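PDB 1SR4: cytolethal distending toxin protein C from Haemophilus ducreyi, which forms the ricin-like lectin subunit C of a tripartite bacterial genotoxin, assembling with subunits A and B and probably helping to bind carbohydrate on target cells. Local coordinates for residues I20-L25 against V66-V71; L59-T64 against G130-G135; A73-A78 against T84-D89. All coordinates share one frame; numbering follows the deposited sequence.

Interaction 1. Residues I20-L25 against V66-V71; sequences ISLRSL and VQFKVV
Leu22 and Ile20 meet the ring of Phe68 in a buried, wholly apolar contact, with no hydrogen bond passing between 20-25 and 66-71. The main chains stand well apart, the nearest CA atoms, those of Leu22 and Phe68, being 9.0 Å from each other, so side chains alone bridge the gap. Leu22 does this with one branch. Its chi1 of -176°, with CG anti to the backbone N, swings CG toward 66-71, and chi2 (58°) then sets CD2 over the ring. CD2 is 4.0 Å from the centroid of the Phe68 ring and 8° off the ring normal, the geometry of a CH-pi contact. Standing 3.9 Å above the ring plane, Leu22 CD2 lies over the middle of Phe68, slightly nearer its CZ end. Ile20 approaches differently: the tip of its longer branch, CD1, comes within 4.2 Å of Phe68 CD1, obliquely to the ring. The Phe68 ring is carried beside its own backbone N, anti to the carbonyl carbon, and reaches across toward both aliphatic partners.

These residues meet across strand 46-50, which separates strands 19-24 and 64-69, in the buried interior of the beta-trefoil near the centre of the chain. Trp46 and Leu48 of that middle strand also touch Phe68, Ile146 of strand 144-147 packs on both Ile20 and Leu22, and Phe77 of strand 75-77 also packs on Phe68.

Interaction 2. Residues L59-T64 against G130-G135; sequences LRDGGT and GGSVSG
Asp61 sits in a type I' beta turn running from Arg60 to Gly63 and reaches Ser132 and Val133, in the loop between strands 125-127 and 137-138 of the beta-trefoil. The turn is closed by Gly63 N to Arg60 O, and both its central residues, Asp61 (phi/psi 53°/37°) and Gly62, have positive phi. No backbone-to-backbone bond joins the two loops; their closest CA atoms, those of Asp61 and Ser132, are 6.0 Å apart. Within 130-135, the hydroxyl of Ser132 accepts from the backbone N of Ser134, an ST turn.

The Asp61 carboxylate carries the contact, with each oxygen taking a different donor. Its CG is anti to the backbone N (chi1 -164°), which sends the carboxylate out of the turn toward 130-135. Ser132 OG donates to OD1 of Asp61 over 2.6 Å, arriving on the syn side but somewhat tilted from the carboxylate plane. The backbone N of Val133 gives OD2 of Asp61 a nearly straight bond of 3.0 Å at its syn lone pair. Two such bonds should hinder rotation of the carboxylate, and a salt bridge from OD2 to Lys108 of strand 105-109 probably helps to stabilise its negative charge. The N-H bond also brings Val133 CG2 into close contact with Asp61 OD2, at 3.3 Å.

Subunit A also meets these loops: its Asn206 bonds to Asp61 O through ND2, and its backbone O is hydrogen-bonded to Ser134 OG. Between the loops, one water donates to Asp61 OD1 at 2.8 Å and, at the longer distance of 3.3 Å, to Ser134 OG.

Interaction 3. Residues A73-A78 against T84-D89; sequences AAKCFA and TTDCKD
The amide of Cys76 donates to Thr85 O over 2.8 Å, and Thr85 N returns a bond to Cys76 O at 3.0 Å. This reciprocal pair identifies Cys76 and Thr85 as an antiparallel hydrogen-bonded pair, with Lys75-Asp86 and Phe77-Thr84 the non-hydrogen-bonded pairs that flank it. The axes of strands 75-77 and 84-86 make an angle of 138° between their N-to-C directions, so these short segments of the hairpin depart by 42° from exact antiparallel, consistent with twist. Beyond the regular pairing, Cys87 N makes a longer bond of 3.3 Å to Ala74 O, with the donor well above the carbonyl plane.

A covalent tie reinforces the same end: Cys76 SG and Cys87 SG are 2.1 Å apart in a disulfide whose chi3 is 95°. Both sulfurs lie beside their own backbone N, anti to the carbonyl carbon; the bridge lies on the Cys76-Thr85 face and joins Cys76 to the residue just after the second strand. There the chain makes a type I turn from Asp86 to Asp89. Within it, Asp86 OD1 accepts from Lys88 N at 2.7 Å through its anti lone pair, forming an Asx turn, while Asp89 occupies the N-cap position of helix 90-93. Lys75 NZ and Asp86 OD2 are of opposite charge but, 4.5 Å apart, lie beyond a salt bridge.

At the other end, the methyl carbon of Ala78, CB, meets Thr85 CG2 at 3.7 Å, and Thr84 lies against the Cys76 carbonyl. Around the hairpin, Cys76 rests on Gln67 and Lys69 of strand 64-69, Thr93 of helix 90-93 touches Cys76 and Thr85, and the Phe77 ring packs against Phe68 and Phe95.

Overall arrangement
All three contacts lie within one beta-trefoil chain, at different depths: interaction 1 is about 4 Å from the chain centre, interaction 3 about 12 Å and interaction 2 about 16 Å. Interactions 1 and 3, their centres 12 Å apart, are consecutive along the chain and touch where strand 64-69 meets strand 75-77. Interaction 2, centred 20 Å from interaction 1, alternates with it in sequence: 59-64 runs into strand 64-69, which carries 66-71, with no other touch. It encloses interaction 3 in sequence, yet the nearest atoms of interactions 2 and 3 are about 12 Å apart. Segments of interactions 1 and 2 both reach subunits A and B; no other chain touches those of interaction 3.

Interaction 1. Residues I20-L25 against V66-V71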
loop_
_atom_site.group_PDB
_atom_site.type_symbol
_atom_site.label_atom_id
_atom_site.label_comp_id
_atom_site.label_asym_id
_atom_site.label_seq_id
_atom_site.Cartn_x
_atom_site.Cartn_y
_atom_site.Cartn_z
ATOM N N ILE C 20 -12.931 5.827 -2.789
ATOM C CA ILE C 20 -12.366 6.285 -1.521
ATOM C C ILE C 20 -13.352 7.179 -0.776
ATOM O O ILE C 20 -14.409 7.557 -1.311
ATOM C CB ILE C 20 -11.126 7.196 -1.743
ATOM C CG1 ILE C 20 -11.600 8.501 -2.405
ATOM C CG2 ILE C 20 -10.075 6.500 -2.625
ATOM C CD1 ILE C 20 -10.566 9.626 -2.458
ATOM N N SER C 21 -13.006 7.491 0.470
ATOM C CA SER C 21 -13.739 8.481 1.232
ATOM C C SER C 21 -12.570 9.415 1.575
ATOM O O SER C 21 -11.457 8.951 1.825
ATOM C CB SER C 21 -14.393 7.927 2.499
ATOM O OG SER C 21 -15.732 7.514 2.231
ATOM N N LEU C 22 -12.816 10.716 1.531
ATOM C CA LEU C 22 -11.795 11.714 1.816
ATOM C C LEU C 22 -12.122 12.314 3.171
ATOM O O LEU C 22 -13.171 12.929 3.329
ATOM C CB LEU C 22 -11.839 12.790 0.727
ATOM C CG LEU C 22 -10.808 13.922 0.732
ATOM C CD1 LEU C 22 -9.389 13.362 0.674
ATOM C CD2 LEU C 22 -11.071 14.814 -0.488
ATOM N N ARG C 23 -11.223 12.142 4.139
ATOM C CA ARG C 23 -11.450 12.637 5.486
ATOM C C ARG C 23 -10.375 13.591 6.006
ATOM O O ARG C 23 -9.188 13.381 5.796
ATOM C CB ARG C 23 -11.534 11.468 6.487
ATOM C CG ARG C 23 -12.681 10.487 6.291
ATOM C CD ARG C 23 -12.572 9.360 7.304
ATOM N NE ARG C 23 -13.584 8.323 7.133
ATOM C CZ ARG C 23 -14.686 8.210 7.875
ATOM N NH1 ARG C 23 -14.931 9.076 8.855
ATOM N NH2 ARG C 23 -15.546 7.219 7.640
ATOM N N SER C 24 -10.804 14.626 6.707
ATOM C CA SER C 24 -9.862 15.552 7.329
ATOM C C SER C 24 -9.279 14.763 8.497
ATOM O O SER C 24 -10.028 14.113 9.226
ATOM C CB SER C 24 -10.603 16.764 7.897
ATOM O OG SER C 24 -9.811 17.407 8.886
ATOM N N LEU C 25 -7.970 14.811 8.696
ATOM C CA LEU C 25 -7.411 14.074 9.819
ATOM C C LEU C 25 -7.669 14.797 11.128
ATOM O O LEU C 25 -7.474 14.237 12.206
ATOM C CB LEU C 25 -5.915 13.837 9.640
ATOM C CG LEU C 25 -5.591 12.907 8.471
ATOM C CD1 LEU C 25 -4.148 12.422 8.628
ATOM C CD2 LEU C 25 -6.556 11.710 8.460
ATOM N N VAL C 66 -5.428 15.471 -9.617
ATOM C CA VAL C 66 -6.575 14.572 -9.611
ATOM C C VAL C 66 -7.898 15.320 -9.535
ATOM O O VAL C 66 -7.950 16.546 -9.438
ATOM C CB VAL C 66 -6.559 13.602 -8.379
ATOM C CG1 VAL C 66 -5.233 12.835 -8.303
ATOM C CG2 VAL C 66 -6.804 14.396 -7.085
ATOM N N GLN C 67 -8.973 14.549 -9.598
ATOM C CA GLN C 67 -10.312 15.079 -9.436
ATOM C C GLN C 67 -10.987 14.045 -8.545
ATOM O O GLN C 67 -10.618 12.875 -8.565
ATOM C CB GLN C 67 -11.055 15.171 -10.771
ATOM C CG GLN C 67 -10.512 16.221 -11.735
ATOM C CD GLN C 67 -11.261 16.200 -13.055
ATOM O OE1 GLN C 67 -11.312 15.170 -13.721
ATOM N NE2 GLN C 67 -11.855 17.333 -13.433
ATOM N N PHE C 68 -11.954 14.482 -7.750
ATOM C CA PHE C 68 -12.703 13.578 -6.896
ATOM C C PHE C 68 -14.077 13.552 -7.565
ATOM O O PHE C 68 -14.813 14.538 -7.531
ATOM C CB PHE C 68 -12.775 14.136 -5.475
ATOM C CG PHE C 68 -11.418 14.348 -4.848
ATOM C CD1 PHE C 68 -10.621 13.264 -4.498
ATOM C CD2 PHE C 68 -10.908 15.634 -4.678
ATOM C CE1 PHE C 68 -9.328 13.459 -3.989
ATOM C CE2 PHE C 68 -9.620 15.832 -4.172
ATOM C CZ PHE C 68 -8.833 14.745 -3.830
ATOM N N LYS C 69 -14.406 12.419 -8.179
ATOM C CA LYS C 69 -15.660 12.255 -8.910
ATOM C C LYS C 69 -16.759 11.511 -8.168
ATOM O O LYS C 69 -16.514 10.532 -7.461
ATOM C CB LYS C 69 -15.368 11.540 -10.237
ATOM C CG LYS C 69 -16.580 11.283 -11.127
ATOM C CD LYS C 69 -16.188 10.397 -12.310
ATOM C CE LYS C 69 -17.414 9.908 -13.093
ATOM N NZ LYS C 69 -18.382 9.199 -12.202
ATOM N N VAL C 70 -17.981 11.989 -8.353
ATOM C CA VAL C 70 -19.162 11.401 -7.745
ATOM C C VAL C 70 -19.440 10.072 -8.433
ATOM O O VAL C 70 -19.283 9.940 -9.648
ATOM C CB VAL C 70 -20.407 12.319 -7.936
ATOM C CG1 VAL C 70 -21.668 11.624 -7.429
ATOM C CG2 VAL C 70 -20.198 13.639 -7.184
ATOM N N VAL C 71 -19.849 9.085 -7.657
ATOM C CA VAL C 71 -20.162 7.789 -8.233
ATOM C C VAL C 71 -21.415 7.909 -9.111
ATOM O O VAL C 71 -22.438 8.424 -8.667
ATOM C CB VAL C 71 -20.448 6.749 -7.130
ATOM C CG1 VAL C 71 -20.917 5.434 -7.751
ATOM C CG2 VAL C 71 -19.179 6.523 -6.286
#

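Interaction 2. Residues L59-T64 against G130-G135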
loop_
_atom_site.group_PDB
_atom_site.type_symbol
_atom_site.label_atom_id
_atom_site.label_comp_id
_atom_site.label_asym_id
_atom_site.label_seq_id
_atom_site.Cartn_x
_atom_site.Cartn_y
_atom_site.Cartn_z
ATOM N N LEU C 59 2.336 25.412 -11.015
ATOM C CA LEU C 59 2.182 25.332 -9.565
ATOM C C LEU C 59 1.977 23.910 -9.040
ATOM O O LEU C 59 1.573 23.726 -7.890
ATOM C CB LEU C 59 1.006 26.215 -9.126
ATOM C CG LEU C 59 1.125 27.686 -9.563
ATOM C CD1 LEU C 59 -0.114 28.468 -9.143
ATOM C CD2 LEU C 59 2.380 28.297 -8.944
ATOM N N ARG C 60 2.269 22.905 -9.865
ATOM C CA ARG C 60 2.059 21.518 -9.442
ATOM C C ARG C 60 2.916 21.144 -8.237
ATOM O O ARG C 60 2.558 20.262 -7.464
ATOM C CB ARG C 60 2.289 20.544 -10.604
ATOM C CG ARG C 60 1.985 19.075 -10.258
ATOM C CD ARG C 60 1.823 18.246 -11.523
ATOM N NE ARG C 60 3.055 18.165 -12.307
ATOM C CZ ARG C 60 4.105 17.436 -11.953
ATOM N NH1 ARG C 60 4.067 16.734 -10.821
ATOM N NH2 ARG C 60 5.182 17.382 -12.736
ATOM N N ASP C 61 4.061 21.790 -8.091
ATOM C CA ASP C 61 4.884 21.561 -6.911
ATOM C C ASP C 61 5.166 20.070 -6.700
ATOM O O ASP C 61 5.197 19.583 -5.565
ATOM C CB ASP C 61 4.129 22.165 -5.711
ATOM C CG ASP C 61 5.002 22.370 -4.474
ATOM O OD1 ASP C 61 6.240 22.398 -4.599
ATOM O OD2 ASP C 61 4.436 22.532 -3.366
ATOM N N GLY C 62 5.367 19.347 -7.799
ATOM C CA GLY C 62 5.664 17.928 -7.705
ATOM C C GLY C 62 4.573 17.002 -7.175
ATOM O O GLY C 62 4.847 15.841 -6.885
ATOM N N GLY C 63 3.342 17.490 -7.047
ATOM C CA GLY C 63 2.268 16.630 -6.573
ATOM C C GLY C 63 1.587 15.913 -7.733
ATOM O O GLY C 63 2.079 15.961 -8.868
ATOM N N THR C 64 0.464 15.255 -7.451
ATOM C CA THR C 64 -0.284 14.521 -8.475
ATOM C C THR C 64 -1.649 15.165 -8.695
ATOM O O THR C 64 -2.445 15.277 -7.767
ATOM C CB THR C 64 -0.514 13.056 -8.046
ATOM O OG1 THR C 64 0.754 12.420 -7.841
ATOM C CG2 THR C 64 -1.330 12.302 -9.107
ATOM N N GLY C 130 1.594 29.725 1.225
ATOM C CA GLY C 130 2.944 30.074 0.824
ATOM C C GLY C 130 3.371 29.516 -0.515
ATOM O O GLY C 130 2.542 29.199 -1.373
ATOM N N GLY C 131 4.681 29.414 -0.706
ATOM C CA GLY C 131 5.199 28.864 -1.945
ATOM C C GLY C 131 5.253 27.348 -1.817
ATOM O O GLY C 131 4.413 26.748 -1.149
ATOM N N SER C 132 6.231 26.719 -2.450
ATOM C CA SER C 132 6.350 25.268 -2.385
ATOM C C SER C 132 6.229 24.747 -0.950
ATOM O O SER C 132 6.793 25.328 -0.009
ATOM C CB SER C 132 7.695 24.824 -2.967
ATOM O OG SER C 132 7.837 23.419 -2.887
ATOM N N VAL C 133 5.487 23.657 -0.777
ATOM C CA VAL C 133 5.343 23.083 0.549
ATOM C C VAL C 133 6.428 22.039 0.840
ATOM O O VAL C 133 6.457 21.466 1.923
ATOM C CB VAL C 133 3.950 22.413 0.734
ATOM C CG1 VAL C 133 2.851 23.459 0.641
ATOM C CG2 VAL C 133 3.742 21.320 -0.326
ATOM N N SER C 134 7.337 21.807 -0.102
ATOM C CA SER C 134 8.367 20.779 0.099
ATOM C C SER C 134 9.157 20.915 1.383
ATOM O O SER C 134 9.714 21.969 1.656
ATOM C CB SER C 134 9.381 20.767 -1.049
ATOM O OG SER C 134 8.769 20.434 -2.268
ATOM N N GLY C 135 9.213 19.835 2.158
ATOM C CA GLY C 135 9.985 19.844 3.386
ATOM C C GLY C 135 9.434 20.657 4.539
ATOM O O GLY C 135 10.090 20.768 5.566
HETATM O O HOH W 1 8.648 21.261 -5.425
#

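Interaction 3. Residues A73-A78 against T84-D89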
loop_
_atom_site.group_PDB
_atom_site.type_symbol
_atom_site.label_atom_id
_atom_site.label_comp_id
_atom_site.label_asym_id
_atom_site.label_seq_id
_atom_site.Cartn_x
_atom_site.Cartn_y
_atom_site.Cartn_z
ATOM N N ALA C 73 -22.029 9.842 -11.742
ATOM C CA ALA C 73 -22.349 11.142 -12.335
ATOM C C ALA C 73 -21.097 11.893 -12.776
ATOM O O ALA C 73 -20.006 11.700 -12.226
ATOM C CB ALA C 73 -23.125 11.988 -11.342
ATOM N N ALA C 74 -21.269 12.764 -13.765
ATOM C CA ALA C 74 -20.173 13.555 -14.283
ATOM C C ALA C 74 -19.987 14.801 -13.417
ATOM O O ALA C 74 -19.867 15.918 -13.933
ATOM C CB ALA C 74 -20.454 13.953 -15.739
ATOM N N LYS C 75 -19.974 14.607 -12.102
ATOM C CA LYS C 75 -19.794 15.705 -11.171
ATOM C C LYS C 75 -18.544 15.453 -10.343
ATOM O O LYS C 75 -18.208 14.307 -10.040
ATOM C CB LYS C 75 -21.011 15.838 -10.260
ATOM C CG LYS C 75 -22.313 16.047 -11.013
ATOM C CD LYS C 75 -22.240 17.301 -11.888
ATOM C CE LYS C 75 -23.498 17.483 -12.739
ATOM N NZ LYS C 75 -23.454 18.760 -13.491
ATOM N N CYS C 76 -17.869 16.537 -9.968
ATOM C CA CYS C 76 -16.631 16.456 -9.206
ATOM C C CYS C 76 -16.599 17.452 -8.052
ATOM O O CYS C 76 -17.181 18.540 -8.134
ATOM C CB CYS C 76 -15.439 16.718 -10.141
ATOM S SG CYS C 76 -14.969 15.354 -11.268
ATOM N N PHE C 77 -15.919 17.074 -6.974
ATOM C CA PHE C 77 -15.799 17.941 -5.818
ATOM C C PHE C 77 -15.291 19.328 -6.226
ATOM O O PHE C 77 -14.393 19.447 -7.059
ATOM C CB PHE C 77 -14.825 17.331 -4.803
ATOM C CG PHE C 77 -14.427 18.281 -3.719
ATOM C CD1 PHE C 77 -15.260 18.492 -2.627
ATOM C CD2 PHE C 77 -13.257 19.024 -3.828
ATOM C CE1 PHE C 77 -14.934 19.440 -1.654
ATOM C CE2 PHE C 77 -12.916 19.981 -2.862
ATOM C CZ PHE C 77 -13.756 20.188 -1.775
ATOM N N ALA C 78 -15.857 20.371 -5.627
ATOM C CA ALA C 78 -15.428 21.741 -5.917
ATOM C C ALA C 78 -15.942 22.709 -4.847
ATOM O O ALA C 78 -16.892 22.396 -4.132
ATOM C CB ALA C 78 -15.937 22.168 -7.304
ATOM N N THR C 84 -20.029 20.358 -5.393
ATOM C CA THR C 84 -19.609 19.744 -6.652
ATOM C C THR C 84 -20.026 20.607 -7.835
ATOM O O THR C 84 -20.888 21.480 -7.713
ATOM C CB THR C 84 -20.278 18.366 -6.919
ATOM O OG1 THR C 84 -21.699 18.539 -6.964
ATOM C CG2 THR C 84 -19.911 17.342 -5.848
ATOM N N THR C 85 -19.403 20.351 -8.978
ATOM C CA THR C 85 -19.758 21.028 -10.210
ATOM C C THR C 85 -19.336 20.078 -11.329
ATOM O O THR C 85 -18.760 19.011 -11.062
ATOM C CB THR C 85 -19.076 22.440 -10.355
ATOM O OG1 THR C 85 -19.633 23.111 -11.494
ATOM C CG2 THR C 85 -17.564 22.320 -10.569
ATOM N N ASP C 86 -19.647 20.439 -12.571
ATOM C CA ASP C 86 -19.294 19.624 -13.728
ATOM C C ASP C 86 -17.787 19.349 -13.746
ATOM O O ASP C 86 -16.977 20.265 -13.551
ATOM C CB ASP C 86 -19.695 20.353 -15.010
ATOM C CG ASP C 86 -19.617 19.464 -16.236
ATOM O OD1 ASP C 86 -18.526 18.914 -16.527
ATOM O OD2 ASP C 86 -20.660 19.313 -16.916
ATOM N N CYS C 87 -17.413 18.096 -13.996
ATOM C CA CYS C 87 -16.003 17.724 -14.002
ATOM C C CYS C 87 -15.193 18.458 -15.067
ATOM O O CYS C 87 -13.981 18.636 -14.909
ATOM C CB CYS C 87 -15.841 16.201 -14.145
ATOM S SG CYS C 87 -16.426 15.213 -12.710
ATOM N N LYS C 88 -15.856 18.915 -16.130
ATOM C CA LYS C 88 -15.170 19.653 -17.196
ATOM C C LYS C 88 -14.662 21.036 -16.756
ATOM O O LYS C 88 -13.816 21.637 -17.431
ATOM C CB LYS C 88 -16.090 19.819 -18.412
ATOM C CG LYS C 88 -16.260 18.560 -19.279
ATOM C CD LYS C 88 -17.132 17.467 -18.624
ATOM C CE LYS C 88 -16.303 16.432 -17.854
ATOM N NZ LYS C 88 -17.091 15.216 -17.451
ATOM N N ASP C 89 -15.183 21.559 -15.650
ATOM C CA ASP C 89 -14.724 22.864 -15.148
ATOM C C ASP C 89 -13.458 22.592 -14.335
ATOM O O ASP C 89 -13.454 22.655 -13.101
ATOM C CB ASP C 89 -15.799 23.508 -14.262
ATOM C CG ASP C 89 -15.372 24.858 -13.709
ATOM O OD1 ASP C 89 -14.252 25.296 -14.029
ATOM O OD2 ASP C 89 -16.150 25.477 -12.945
#